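Side-chain contacts in ArtJ (Geobacillus stearothermophilus, PDB 2PVU), which binds the basic amino acids arginine, lysine and histidine and probably delivers them to its cognate ATP-binding cassette transporter: residues A50-F55 and E224-I229; L143-K148 and V190-T195; D72-A77 and D241-N246; V130-Q135 and A198-Y203; E163-K168 and P218-S223. One frame throughout, in Å; residues are numbered along the deposited sequence.

In the fold
From the N terminus, the loop 50-55 comes first and is met only much later by strand residues 224-229, closing contact 1 at the bound lysine. Helix segment 72-77 reaches past that return to 241-246, so contact 3 crosses contact 1 and ties two helices on the opposite side of the chain's centre from contacts 2, 4 and 5. Those three lie within the span of contact 1. Contact 4 sets helix 197-206 on strand 125-134 and encloses contact 2, which joins the turn 143-148 to the neighbouring strand 192-196. Contact 5 crosses both, joining the end of helix 157-166 to the loop before strand 224-231.

Contact 1: A50-F55 and E224-I229; sequences AAFAPF and EYYGMI. With LYS (lysine), chain E.
Tyr-226 and Phe-55 meet edge-to-face in the ligand pocket of a family 3 solute-binding protein, the class in which two lobes close on their substrate. Ring centroids lie 5.2 Å apart and the planes stand at 79°. From CB, Tyr-226 runs with CG anti to its carbonyl carbon (chi1 -64°), which carries the ring across to the loop 50-55. On one side of the ring, Tyr-226 CE1 comes 3.7 Å from the amino N of the bound lysine. On the other side Tyr-226 CE2 lies 3.6 Å from Phe-55 CZ, over the rim of that ring, whose opposite face carries Pro-54 CG. At the tip, Tyr-226 OH sits 3.8 Å from Phe-55 CE2 and is hydrogen-bonded to Asp-196, which also binds the ligand. The same OH lies near the plane of the Phe-52 ring, at its edge. Phe-52 in turn spreads a face under the ligand's aliphatic chain. With an alanine at Phe-52, the ligand's methylene groups would probably lose this flat support and be freer to shift in the gap left behind. In the model, ligand CE stands 3.5 Å above the Phe-52 plane, over its centre.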
# COMPACT_ATOMS: atom_id res chain seq x y z
N ALA A 50 -1.74 8.53 4.34
CA ALA A 50 -0.57 9.11 3.66
C ALA A 50 0.66 9.04 4.55
O ALA A 50 1.17 10.08 4.97
CB ALA A 50 -0.80 10.55 3.23
N ALA A 51 1.13 7.82 4.79
CA ALA A 51 2.37 7.55 5.54
C ALA A 51 3.01 6.32 4.95
O ALA A 51 3.36 5.35 5.69
CB ALA A 51 2.04 7.37 7.06
N PHE A 52 3.13 6.28 3.61
CA PHE A 52 3.46 5.02 2.88
C PHE A 52 4.17 5.38 1.56
O PHE A 52 3.74 5.01 0.45
CB PHE A 52 2.17 4.22 2.65
CG PHE A 52 2.37 2.73 2.49
CD1 PHE A 52 2.01 2.10 1.31
CD2 PHE A 52 2.92 1.96 3.55
CE1 PHE A 52 2.16 0.70 1.15
CE2 PHE A 52 3.10 0.57 3.41
CZ PHE A 52 2.71 -0.06 2.19
N ALA A 53 5.26 6.13 1.70
CA ALA A 53 6.07 6.49 0.53
C ALA A 53 6.59 5.21 -0.13
O ALA A 53 7.05 4.31 0.57
CB ALA A 53 7.25 7.40 0.92
N PRO A 54 6.58 5.13 -1.48
CA PRO A 54 6.33 6.20 -2.45
C PRO A 54 4.87 6.32 -2.93
O PRO A 54 4.59 7.11 -3.83
CB PRO A 54 7.17 5.77 -3.63
CG PRO A 54 7.04 4.27 -3.64
CD PRO A 54 6.96 3.87 -2.14
N PHE A 55 3.97 5.54 -2.35
CA PHE A 55 2.57 5.50 -2.84
C PHE A 55 1.76 6.71 -2.40
O PHE A 55 1.08 7.36 -3.22
CB PHE A 55 1.93 4.17 -2.41
CG PHE A 55 2.62 2.99 -3.04
CD1 PHE A 55 2.40 2.70 -4.39
CD2 PHE A 55 3.53 2.23 -2.31
CE1 PHE A 55 3.10 1.65 -5.05
CE2 PHE A 55 4.20 1.14 -2.92
CZ PHE A 55 4.00 0.87 -4.31
N GLU A 224 1.27 -10.14 -4.61
CA GLU A 224 0.12 -9.33 -4.16
C GLU A 224 -0.19 -8.33 -5.24
O GLU A 224 0.74 -7.83 -5.89
CB GLU A 224 0.49 -8.55 -2.86
CG GLU A 224 0.61 -9.49 -1.65
CD GLU A 224 0.88 -8.78 -0.33
OE1 GLU A 224 0.29 -7.71 -0.02
OE2 GLU A 224 1.72 -9.31 0.42
N TYR A 225 -1.49 -7.99 -5.40
CA TYR A 225 -1.86 -6.96 -6.40
C TYR A 225 -2.60 -5.85 -5.71
O TYR A 225 -3.50 -6.17 -4.95
CB TYR A 225 -2.75 -7.60 -7.47
CG TYR A 225 -1.96 -8.63 -8.26
CD1 TYR A 225 -1.29 -8.27 -9.41
CD2 TYR A 225 -1.87 -9.96 -7.80
CE1 TYR A 225 -0.55 -9.22 -10.15
CE2 TYR A 225 -1.13 -10.92 -8.52
CZ TYR A 225 -0.47 -10.52 -9.69
OH TYR A 225 0.24 -11.44 -10.42
N TYR A 226 -2.27 -4.57 -5.97
CA TYR A 226 -3.02 -3.49 -5.33
C TYR A 226 -4.27 -3.15 -6.15
O TYR A 226 -4.23 -3.28 -7.39
CB TYR A 226 -2.20 -2.20 -5.27
CG TYR A 226 -0.96 -2.27 -4.46
CD1 TYR A 226 -0.77 -3.30 -3.51
CD2 TYR A 226 -0.02 -1.27 -4.57
CE1 TYR A 226 0.42 -3.33 -2.74
CE2 TYR A 226 1.13 -1.26 -3.79
CZ TYR A 226 1.36 -2.29 -2.92
OH TYR A 226 2.54 -2.23 -2.20
N GLY A 227 -5.35 -2.81 -5.46
CA GLY A 227 -6.58 -2.31 -6.11
C GLY A 227 -7.04 -1.04 -5.39
O GLY A 227 -6.72 -0.83 -4.22
N MET A 228 -7.76 -0.18 -6.12
CA MET A 228 -8.53 0.89 -5.47
C MET A 228 -9.68 0.16 -4.79
O MET A 228 -10.04 -0.93 -5.21
CB MET A 228 -8.99 1.89 -6.53
CG MET A 228 -7.83 2.84 -6.91
SD MET A 228 -8.15 3.71 -8.43
CE MET A 228 -7.65 2.53 -9.67
N ILE A 229 -10.21 0.70 -3.70
CA ILE A 229 -11.21 -0.02 -2.90
C ILE A 229 -12.48 0.82 -2.73
O ILE A 229 -12.43 2.05 -2.79
CB ILE A 229 -10.61 -0.38 -1.53
CG1 ILE A 229 -11.51 -1.34 -0.74
CG2 ILE A 229 -10.37 0.90 -0.69
CD1 ILE A 229 -10.87 -1.87 0.52
N LYS E . -0.41 -3.79 0.79
CA LYS E . -0.51 -4.14 2.25
C LYS E . -1.98 -4.34 2.62
O LYS E . -2.29 -4.75 3.73
CB LYS E . 0.08 -3.02 3.10
CG LYS E . -0.63 -1.67 2.86
CD LYS E . -0.40 -0.69 4.03
CE LYS E . -0.64 0.73 3.55
NZ LYS E . -0.61 1.73 4.75
OXT LYS E . -2.90 -4.06 1.82

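Contact 2: L143-K148 and V190-T195; sequences LDLKGK and VDAVIT
Lys-148 and Asp-191 bring their CA atoms to 6.2 Å, while Leu-145 and Ala-192, the other facing pair, stand 7.7 Å apart at CA, as the end of a 3-10 turn comes up beside residues 191-192. Leu-145 supplies the apolar part, one branch for each partner. CD2 presses on the Ala-192 methyl at 3.4 Å between Leu-145 CD2 and Ala-192 CB, tighter than usual for two carbons, and Leu-145 CD1 lies 4.0 Å from Ile-194 CD1. The leucine heads toward the strand with CG anti to its carbonyl carbon (chi1 -63°). From Leu-145 to Lys-148 the chain makes a type II beta turn, with Gly-147 taking the positive phi of 80° and Lys-148 N bonded to Leu-145 O. The turn delivers the chain into strand 150-153, which runs parallel to strand 192-196 in the mixed sheet. At the turn's far end the side chains of Lys-148 and Asp-191 cross at about a right angle, the lysine's CB lying 3.4 Å from Asp-191 OD2. That carboxylate oxygen accepts a hydrogen bond from Thr-149 N, whereas Lys-148 NZ, bent round at its last torsion, stays 5.5 Å from Asp-191 OD2.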
# COMPACT_ATOMS: atom_id res chain seq x y z
N LEU A 143 11.97 -17.53 7.76
CA LEU A 143 12.05 -18.51 8.82
C LEU A 143 13.07 -18.14 9.88
O LEU A 143 12.97 -18.59 11.01
CB LEU A 143 12.31 -19.90 8.25
CG LEU A 143 11.32 -20.33 7.15
CD1 LEU A 143 11.62 -21.76 6.78
CD2 LEU A 143 9.84 -20.15 7.53
N ASP A 144 14.04 -17.29 9.54
CA ASP A 144 15.03 -16.84 10.55
C ASP A 144 14.44 -15.84 11.55
O ASP A 144 15.14 -15.46 12.49
CB ASP A 144 16.26 -16.21 9.90
CG ASP A 144 17.10 -17.20 9.15
OD1 ASP A 144 17.03 -18.41 9.46
OD2 ASP A 144 17.86 -16.74 8.27
N LEU A 145 13.20 -15.40 11.34
CA LEU A 145 12.52 -14.49 12.25
C LEU A 145 11.83 -15.23 13.39
O LEU A 145 11.21 -14.61 14.26
CB LEU A 145 11.47 -13.64 11.50
CG LEU A 145 11.94 -12.68 10.40
CD1 LEU A 145 10.72 -12.09 9.72
CD2 LEU A 145 12.85 -11.58 10.93
N LYS A 146 11.93 -16.56 13.38
CA LYS A 146 11.41 -17.35 14.47
C LYS A 146 12.00 -16.90 15.82
O LYS A 146 13.23 -16.81 15.99
CB LYS A 146 11.72 -18.81 14.22
CG LYS A 146 11.37 -19.75 15.34
CD LYS A 146 9.99 -20.32 15.19
CE LYS A 146 9.78 -21.46 16.20
NZ LYS A 146 8.37 -21.44 16.71
N GLY A 147 11.11 -16.61 16.77
CA GLY A 147 11.53 -16.18 18.10
C GLY A 147 11.92 -14.72 18.21
O GLY A 147 12.27 -14.26 19.31
N LYS A 148 11.91 -14.00 17.09
CA LYS A 148 12.30 -12.58 17.06
C LYS A 148 11.08 -11.67 17.07
O LYS A 148 9.97 -12.09 16.77
CB LYS A 148 13.14 -12.28 15.81
CG LYS A 148 14.46 -13.08 15.73
CD LYS A 148 15.33 -12.56 14.57
CE LYS A 148 16.59 -13.42 14.34
NZ LYS A 148 17.54 -13.16 15.45
N VAL A 190 12.02 -3.41 17.69
CA VAL A 190 11.78 -4.67 16.97
C VAL A 190 13.05 -5.08 16.23
O VAL A 190 13.93 -4.23 15.95
CB VAL A 190 10.54 -4.64 15.98
CG1 VAL A 190 9.27 -4.23 16.75
CG2 VAL A 190 10.81 -3.70 14.80
N ASP A 191 13.12 -6.36 15.90
CA ASP A 191 14.27 -7.00 15.21
C ASP A 191 14.13 -6.93 13.68
O ASP A 191 15.13 -7.04 12.96
CB ASP A 191 14.36 -8.47 15.61
CG ASP A 191 14.61 -8.67 17.09
OD1 ASP A 191 15.43 -7.93 17.65
OD2 ASP A 191 13.98 -9.57 17.68
N ALA A 192 12.91 -6.74 13.20
CA ALA A 192 12.63 -6.77 11.77
C ALA A 192 11.25 -6.17 11.56
O ALA A 192 10.40 -6.20 12.48
CB ALA A 192 12.62 -8.22 11.27
N VAL A 193 11.03 -5.66 10.35
CA VAL A 193 9.71 -5.16 9.91
C VAL A 193 9.31 -5.92 8.65
O VAL A 193 10.18 -6.20 7.76
CB VAL A 193 9.75 -3.62 9.68
CG1 VAL A 193 8.48 -3.12 8.85
CG2 VAL A 193 9.82 -2.89 11.04
N ILE A 194 8.05 -6.32 8.55
CA ILE A 194 7.58 -6.91 7.29
C ILE A 194 6.66 -5.87 6.67
O ILE A 194 5.67 -5.43 7.29
CB ILE A 194 6.87 -8.26 7.47
CG1 ILE A 194 7.86 -9.29 8.06
CG2 ILE A 194 6.31 -8.78 6.12
CD1 ILE A 194 7.20 -10.64 8.45
N THR A 195 7.02 -5.45 5.47
CA THR A 195 6.23 -4.46 4.72
C THR A 195 6.37 -4.66 3.22
O THR A 195 7.05 -5.57 2.79
CB THR A 195 6.56 -3.00 5.15
OG1 THR A 195 5.54 -2.11 4.64
CG2 THR A 195 7.96 -2.59 4.67

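Contact 3: D72-A77 and D241-N246; sequences DAVMKA and DEALKN
Helix 66-78 and helix 237-249 pack against each other here through small side chains, with Val-74, Ala-77 and Ala-243 at the crossing. Their short segments pass at a signed crossing angle of 114°, and the axes come within 8.1 Å. The CB of Ala-243 points toward the other helix and lies 3.2 Å from the backbone O of Val-74. Methyl also meets methyl, as Ala-243 CB lies 3.8 Å from Ala-77 CB. Val-74 uses its branches separately: CG1, anti to the backbone N (chi1 165°), lies 3.9 Å from Ala-243 CB, while CG2 reaches past it to 4.0 Å from the CA of Leu-244. Beyond the apolar patch a single water bridges the helices. It donates to the backbone O of Ala-77 at 2.7 Å and to Asn-246 OD1. On the side of helix 66-78 away from the crossing, Lys-76 NZ makes a salt bridge to Asp-72 OD2, one turn back, on that oxygen's syn lone pair. Val-240, before the segment 241-246, touches Val-74 and Met-75; Val-247, after it, touches Ala-73 and Ala-77. Since direct contact is by methyl groups against one another and against the backbone, and the polar link between the segments described here is one water, hydrophobic burial probably provides most of the hold, and the small alanines probably allow the close approach.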
# COMPACT_ATOMS: atom_id res chain seq x y z
N ASP A 72 -5.44 10.84 -9.70
CA ASP A 72 -5.82 12.02 -10.47
C ASP A 72 -6.06 11.70 -11.94
O ASP A 72 -7.02 12.18 -12.54
CB ASP A 72 -4.73 13.07 -10.37
CG ASP A 72 -5.22 14.41 -10.84
OD1 ASP A 72 -6.26 14.87 -10.29
OD2 ASP A 72 -4.61 14.97 -11.78
N ALA A 73 -5.17 10.92 -12.53
CA ALA A 73 -5.37 10.45 -13.93
C ALA A 73 -6.66 9.65 -14.07
O ALA A 73 -7.46 9.84 -15.02
CB ALA A 73 -4.21 9.59 -14.33
N VAL A 74 -6.84 8.71 -13.16
CA VAL A 74 -8.01 7.86 -13.22
C VAL A 74 -9.33 8.66 -13.07
O VAL A 74 -10.23 8.54 -13.90
CB VAL A 74 -7.87 6.71 -12.19
CG1 VAL A 74 -9.18 6.04 -11.95
CG2 VAL A 74 -6.80 5.68 -12.69
N MET A 75 -9.46 9.46 -12.01
CA MET A 75 -10.68 10.24 -11.80
C MET A 75 -10.94 11.27 -12.90
O MET A 75 -12.09 11.53 -13.25
CB MET A 75 -10.65 10.92 -10.43
CG MET A 75 -10.51 9.90 -9.26
SD MET A 75 -11.77 8.59 -9.13
CE MET A 75 -12.92 9.48 -8.07
N LYS A 76 -9.89 11.82 -13.49
CA LYS A 76 -10.06 12.72 -14.63
C LYS A 76 -10.59 11.97 -15.86
O LYS A 76 -11.51 12.47 -16.54
CB LYS A 76 -8.77 13.51 -14.92
CG LYS A 76 -8.56 14.64 -13.91
CD LYS A 76 -7.25 15.40 -14.06
CE LYS A 76 -7.26 16.65 -13.16
NZ LYS A 76 -5.90 17.22 -12.94
N ALA A 77 -10.04 10.79 -16.12
CA ALA A 77 -10.50 9.94 -17.23
C ALA A 77 -11.95 9.51 -17.00
O ALA A 77 -12.74 9.35 -17.95
CB ALA A 77 -9.57 8.73 -17.42
N ASP A 241 -12.78 1.29 -13.18
CA ASP A 241 -12.17 0.22 -14.02
C ASP A 241 -11.95 0.65 -15.47
O ASP A 241 -10.90 0.39 -16.06
CB ASP A 241 -13.00 -1.09 -13.95
CG ASP A 241 -12.80 -1.83 -12.66
OD1 ASP A 241 -11.80 -1.53 -11.98
OD2 ASP A 241 -13.62 -2.75 -12.34
N GLU A 242 -12.94 1.32 -16.06
CA GLU A 242 -12.81 1.77 -17.44
C GLU A 242 -11.73 2.87 -17.52
O GLU A 242 -10.92 2.88 -18.47
CB GLU A 242 -14.16 2.26 -17.99
CG GLU A 242 -14.10 2.91 -19.39
CD GLU A 242 -13.71 1.94 -20.49
OE1 GLU A 242 -13.71 0.70 -20.27
OE2 GLU A 242 -13.42 2.42 -21.62
N ALA A 243 -11.71 3.77 -16.54
CA ALA A 243 -10.74 4.88 -16.54
C ALA A 243 -9.31 4.35 -16.39
O ALA A 243 -8.36 4.86 -17.03
CB ALA A 243 -11.04 5.83 -15.42
N LEU A 244 -9.14 3.38 -15.49
CA LEU A 244 -7.82 2.78 -15.32
C LEU A 244 -7.31 2.16 -16.64
O LEU A 244 -6.13 2.31 -17.00
CB LEU A 244 -7.87 1.70 -14.22
CG LEU A 244 -6.60 0.88 -13.92
CD1 LEU A 244 -5.39 1.74 -13.53
CD2 LEU A 244 -6.85 -0.16 -12.82
N LYS A 245 -8.20 1.46 -17.35
CA LYS A 245 -7.91 0.89 -18.68
C LYS A 245 -7.45 1.97 -19.62
O LYS A 245 -6.46 1.80 -20.33
CB LYS A 245 -9.15 0.17 -19.27
CG LYS A 245 -9.34 -1.18 -18.65
CD LYS A 245 -10.54 -1.91 -19.18
CE LYS A 245 -10.80 -3.18 -18.32
NZ LYS A 245 -12.11 -3.82 -18.69
N ASN A 246 -8.19 3.07 -19.62
CA ASN A 246 -7.89 4.22 -20.47
C ASN A 246 -6.52 4.84 -20.12
O ASN A 246 -5.70 5.08 -21.01
CB ASN A 246 -9.04 5.23 -20.43
CG ASN A 246 -10.32 4.71 -21.17
OD1 ASN A 246 -11.45 5.21 -20.94
ND2 ASN A 246 -10.15 3.70 -22.05
O HOH W 1 -12.89 6.73 -18.68

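Contact 4: V130-Q135 and A198-Y203; sequences VILVKQ and AVANEY
Leu-132 on strand 130-134 and Ala-200 on helix 198-203 bring their CA atoms to 6.4 Å, the nearest CA pair across the two segments, with the helix lying over one face of the strand. Residues alternate along an extended strand, so Val-130 and Leu-132 both direct CB toward the helix while Ile-131 between them points away. Ala-200 is the single helix residue that both of them touch, and its CB also points toward the strand. The tighter meeting is with Val-130, whose CG2 comes to 3.6 Å from Ala-200 CB. That branch occupies the crowded position between the valine's backbone N and carbonyl carbon, because CG1 lies anti to the carbonyl carbon (chi1 -65°). Leu-132 touches at a longer distance from farther along the strand, with CD1 at 4.3 Å from Ala-200 CB. The contact is therefore one methyl received between two branched side chains, purely apolar and buried, and the lack of bulk on Ala-200 probably helps the helix settle near the sheet. Helix 197-206 continues directly from strand 192-196, which is the antiparallel neighbour of strand 125-134, and Ala-200 also rests on Thr-195 of that strand. Leu-132 goes on to pack against Ile-182 and Leu-185 of helix 178-186, and Tyr-203 reaches the same helix at Ile-182 and Leu-186. Asn-201 touches Val-214 of strand 212-215 and Tyr-203 touches Leu-212 there, so the helix packs over the sheet, on strands 125-134, 192-196 and 212-215, with helix 178-186 beside it.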
# COMPACT_ATOMS: atom_id res chain seq x y z
N VAL A 130 8.33 -8.01 2.06
CA VAL A 130 9.76 -8.28 2.20
C VAL A 130 10.07 -8.07 3.66
O VAL A 130 9.26 -7.53 4.40
CB VAL A 130 10.61 -7.31 1.32
CG1 VAL A 130 10.35 -7.52 -0.21
CG2 VAL A 130 10.36 -5.91 1.72
N ILE A 131 11.29 -8.40 4.06
CA ILE A 131 11.77 -8.14 5.42
C ILE A 131 12.74 -6.98 5.40
O ILE A 131 13.68 -6.92 4.59
CB ILE A 131 12.46 -9.38 5.97
CG1 ILE A 131 11.50 -10.56 5.98
CG2 ILE A 131 13.03 -9.16 7.42
CD1 ILE A 131 12.22 -11.92 5.94
N LEU A 132 12.51 -6.04 6.30
CA LEU A 132 13.41 -4.92 6.47
C LEU A 132 14.15 -5.11 7.81
O LEU A 132 13.52 -5.33 8.83
CB LEU A 132 12.59 -3.61 6.49
CG LEU A 132 13.34 -2.29 6.61
CD1 LEU A 132 14.16 -1.96 5.37
CD2 LEU A 132 12.33 -1.21 6.85
N VAL A 133 15.47 -5.03 7.78
CA VAL A 133 16.31 -5.25 8.97
C VAL A 133 17.47 -4.25 8.97
O VAL A 133 17.76 -3.61 7.96
CB VAL A 133 16.92 -6.69 9.01
CG1 VAL A 133 15.85 -7.76 9.30
CG2 VAL A 133 17.73 -7.03 7.73
N LYS A 134 18.14 -4.11 10.11
CA LYS A 134 19.38 -3.37 10.15
C LYS A 134 20.47 -4.19 9.46
O LYS A 134 20.46 -5.42 9.52
CB LYS A 134 19.79 -3.08 11.59
CG LYS A 134 18.86 -2.10 12.27
CD LYS A 134 19.40 -1.74 13.65
CE LYS A 134 18.51 -0.66 14.27
NZ LYS A 134 18.96 -0.19 15.63
N GLN A 135 21.41 -3.52 8.80
CA GLN A 135 22.55 -4.26 8.26
C GLN A 135 23.24 -4.82 9.50
O GLN A 135 23.32 -4.16 10.53
CB GLN A 135 23.48 -3.35 7.47
CG GLN A 135 22.92 -2.89 6.12
CD GLN A 135 23.58 -1.61 5.62
OE1 GLN A 135 22.94 -0.81 4.93
NE2 GLN A 135 24.84 -1.39 5.99
N ALA A 198 8.14 -2.06 -2.43
CA ALA A 198 8.57 -0.73 -2.96
C ALA A 198 8.77 0.25 -1.83
O ALA A 198 9.59 1.17 -1.92
CB ALA A 198 7.53 -0.18 -3.99
N VAL A 199 8.02 0.05 -0.73
CA VAL A 199 8.13 0.90 0.45
C VAL A 199 9.47 0.64 1.15
O VAL A 199 10.22 1.57 1.44
CB VAL A 199 6.96 0.69 1.41
CG1 VAL A 199 7.20 1.44 2.72
CG2 VAL A 199 5.66 1.18 0.73
N ALA A 200 9.79 -0.62 1.39
CA ALA A 200 11.10 -0.97 2.00
C ALA A 200 12.27 -0.52 1.12
O ALA A 200 13.22 0.10 1.58
CB ALA A 200 11.20 -2.47 2.27
N ASN A 201 12.18 -0.82 -0.17
CA ASN A 201 13.25 -0.48 -1.10
C ASN A 201 13.50 1.01 -1.19
O ASN A 201 14.67 1.44 -1.21
CB ASN A 201 12.95 -1.05 -2.49
CG ASN A 201 13.22 -2.55 -2.58
OD1 ASN A 201 14.09 -3.09 -1.87
ND2 ASN A 201 12.53 -3.21 -3.47
N GLU A 202 12.43 1.80 -1.22
CA GLU A 202 12.59 3.26 -1.34
C GLU A 202 13.11 3.86 -0.02
O GLU A 202 13.90 4.78 -0.03
CB GLU A 202 11.29 3.94 -1.78
CG GLU A 202 11.18 5.39 -1.26
CD GLU A 202 10.56 6.37 -2.25
OE1 GLU A 202 10.92 6.30 -3.45
OE2 GLU A 202 9.75 7.23 -1.80
N TYR A 203 12.68 3.31 1.11
CA TYR A 203 13.18 3.77 2.40
C TYR A 203 14.71 3.60 2.48
O TYR A 203 15.43 4.50 2.91
CB TYR A 203 12.50 3.05 3.58
CG TYR A 203 12.91 3.72 4.86
CD1 TYR A 203 12.21 4.82 5.32
CD2 TYR A 203 14.06 3.31 5.55
CE1 TYR A 203 12.61 5.48 6.47
CE2 TYR A 203 14.46 3.96 6.71
CZ TYR A 203 13.72 5.05 7.16
OH TYR A 203 14.09 5.77 8.27

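Contact 5: E163-K168 and P218-S223; sequences EKLFGK and PKNFAS
The Phe-221 ring is met by Leu-165, whose CD1 comes in at a slant to 4.2 Å from Phe-221 CE1, and the two side chains cross at about a right angle. A second ring, Phe-166, carries the CB of Leu-165 over the centre of one face, 3.6 Å above its plane, and the leucine is thus in touch with an aromatic ring at its root and another at one tip. Its other branch turns to the flat amide of Asn-220, where Leu-165 CD2 lies 4.2 Å from Asn-220 OD1. With CG anti to the carbonyl carbon (chi1 -69°), the side chain heads toward the loop, and its two methyls divide between Phe-221 and Asn-220. The leucine stands on the last turn of helix 157-166, and the facing residues belong to the loop that leads from strand 212-215 back to strand 224-231. The helix ends just beyond: Gly-167 N still bonds to Glu-163 O at 2.7 Å, but the glycine has a phi of 85°, and a side chain there would jam against the preceding carbonyl O. Both polar atoms of the Asn-220 amide have partners. ND2 is hydrogen-bonded to Asp-217, and Asn-220 OD1 accepts a weak bond from Lys-219 NZ at 3.1 Å. Phe-221 leads inward, packing against Thr-128, Gln-129 and Ile-131 of strand 125-134.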
# COMPACT_ATOMS: atom_id res chain seq x y z
N GLU A 163 1.75 -13.61 11.10
CA GLU A 163 0.88 -14.49 11.88
C GLU A 163 0.79 -15.87 11.28
O GLU A 163 0.77 -16.86 12.00
CB GLU A 163 -0.50 -13.89 12.06
CG GLU A 163 -0.45 -12.65 12.93
CD GLU A 163 -1.77 -11.94 13.07
OE1 GLU A 163 -2.64 -12.16 12.22
OE2 GLU A 163 -1.93 -11.15 14.03
N LYS A 164 0.74 -15.94 9.95
CA LYS A 164 0.72 -17.22 9.24
C LYS A 164 1.99 -18.03 9.47
O LYS A 164 1.93 -19.25 9.57
CB LYS A 164 0.54 -16.99 7.74
CG LYS A 164 -0.91 -17.06 7.28
CD LYS A 164 -1.05 -16.55 5.85
CE LYS A 164 -2.49 -16.70 5.33
NZ LYS A 164 -3.45 -16.83 6.47
N LEU A 165 3.14 -17.35 9.49
CA LEU A 165 4.45 -18.00 9.65
C LEU A 165 4.73 -18.44 11.08
O LEU A 165 5.38 -19.48 11.28
CB LEU A 165 5.58 -17.08 9.19
CG LEU A 165 5.74 -16.74 7.70
CD1 LEU A 165 6.78 -15.66 7.53
CD2 LEU A 165 6.07 -17.98 6.84
N PHE A 166 4.27 -17.67 12.06
CA PHE A 166 4.67 -17.85 13.47
C PHE A 166 3.52 -18.01 14.46
O PHE A 166 3.74 -18.38 15.62
CB PHE A 166 5.57 -16.70 13.91
CG PHE A 166 6.69 -16.42 12.95
CD1 PHE A 166 7.71 -17.37 12.76
CD2 PHE A 166 6.72 -15.25 12.21
CE1 PHE A 166 8.73 -17.13 11.86
CE2 PHE A 166 7.74 -15.00 11.31
CZ PHE A 166 8.74 -15.93 11.14
N GLY A 167 2.30 -17.76 14.01
CA GLY A 167 1.13 -17.73 14.88
C GLY A 167 0.98 -16.36 15.52
O GLY A 167 1.92 -15.57 15.57
N LYS A 168 -0.22 -16.07 15.99
CA LYS A 168 -0.49 -14.82 16.68
C LYS A 168 0.21 -14.81 18.02
O LYS A 168 0.29 -15.84 18.69
CB LYS A 168 -1.99 -14.67 16.90
CG LYS A 168 -2.75 -14.31 15.65
CD LYS A 168 -4.25 -14.44 15.86
CE LYS A 168 -4.99 -14.10 14.58
NZ LYS A 168 -6.47 -14.18 14.72
N PRO A 218 10.95 -14.99 -1.79
CA PRO A 218 9.89 -15.48 -2.68
C PRO A 218 9.32 -16.84 -2.28
O PRO A 218 8.22 -17.22 -2.72
CB PRO A 218 10.60 -15.57 -4.04
CG PRO A 218 12.05 -15.68 -3.70
CD PRO A 218 12.21 -14.78 -2.51
N LYS A 219 10.06 -17.62 -1.49
CA LYS A 219 9.51 -18.92 -1.06
C LYS A 219 8.41 -18.78 -0.02
O LYS A 219 7.49 -19.59 0.04
CB LYS A 219 10.61 -19.89 -0.58
CG LYS A 219 10.09 -21.29 -0.33
CD LYS A 219 11.07 -22.14 0.47
CE LYS A 219 10.35 -23.03 1.50
NZ LYS A 219 9.79 -22.23 2.67
N ASN A 220 8.47 -17.71 0.78
CA ASN A 220 7.56 -17.56 1.92
C ASN A 220 6.54 -16.44 1.76
O ASN A 220 5.56 -16.39 2.51
CB ASN A 220 8.38 -17.39 3.23
CG ASN A 220 9.06 -18.70 3.67
OD1 ASN A 220 8.39 -19.71 3.84
ND2 ASN A 220 10.38 -18.68 3.84
N PHE A 221 6.78 -15.52 0.84
CA PHE A 221 5.85 -14.41 0.64
C PHE A 221 5.22 -14.49 -0.76
O PHE A 221 5.94 -14.65 -1.76
CB PHE A 221 6.57 -13.06 0.80
CG PHE A 221 7.14 -12.84 2.19
CD1 PHE A 221 6.31 -12.90 3.31
CD2 PHE A 221 8.48 -12.55 2.36
CE1 PHE A 221 6.83 -12.66 4.61
CE2 PHE A 221 9.01 -12.30 3.62
CZ PHE A 221 8.18 -12.34 4.75
N ALA A 222 3.90 -14.33 -0.79
CA ALA A 222 3.06 -14.43 -1.99
C ALA A 222 3.10 -13.15 -2.85
O ALA A 222 3.39 -12.10 -2.35
CB ALA A 222 1.62 -14.68 -1.56
N SER A 223 2.78 -13.29 -4.13
CA SER A 223 2.51 -12.16 -5.01
C SER A 223 1.26 -11.46 -4.54
O SER A 223 0.31 -12.12 -4.10
CB SER A 223 2.32 -12.68 -6.44
OG SER A 223 3.56 -13.24 -6.82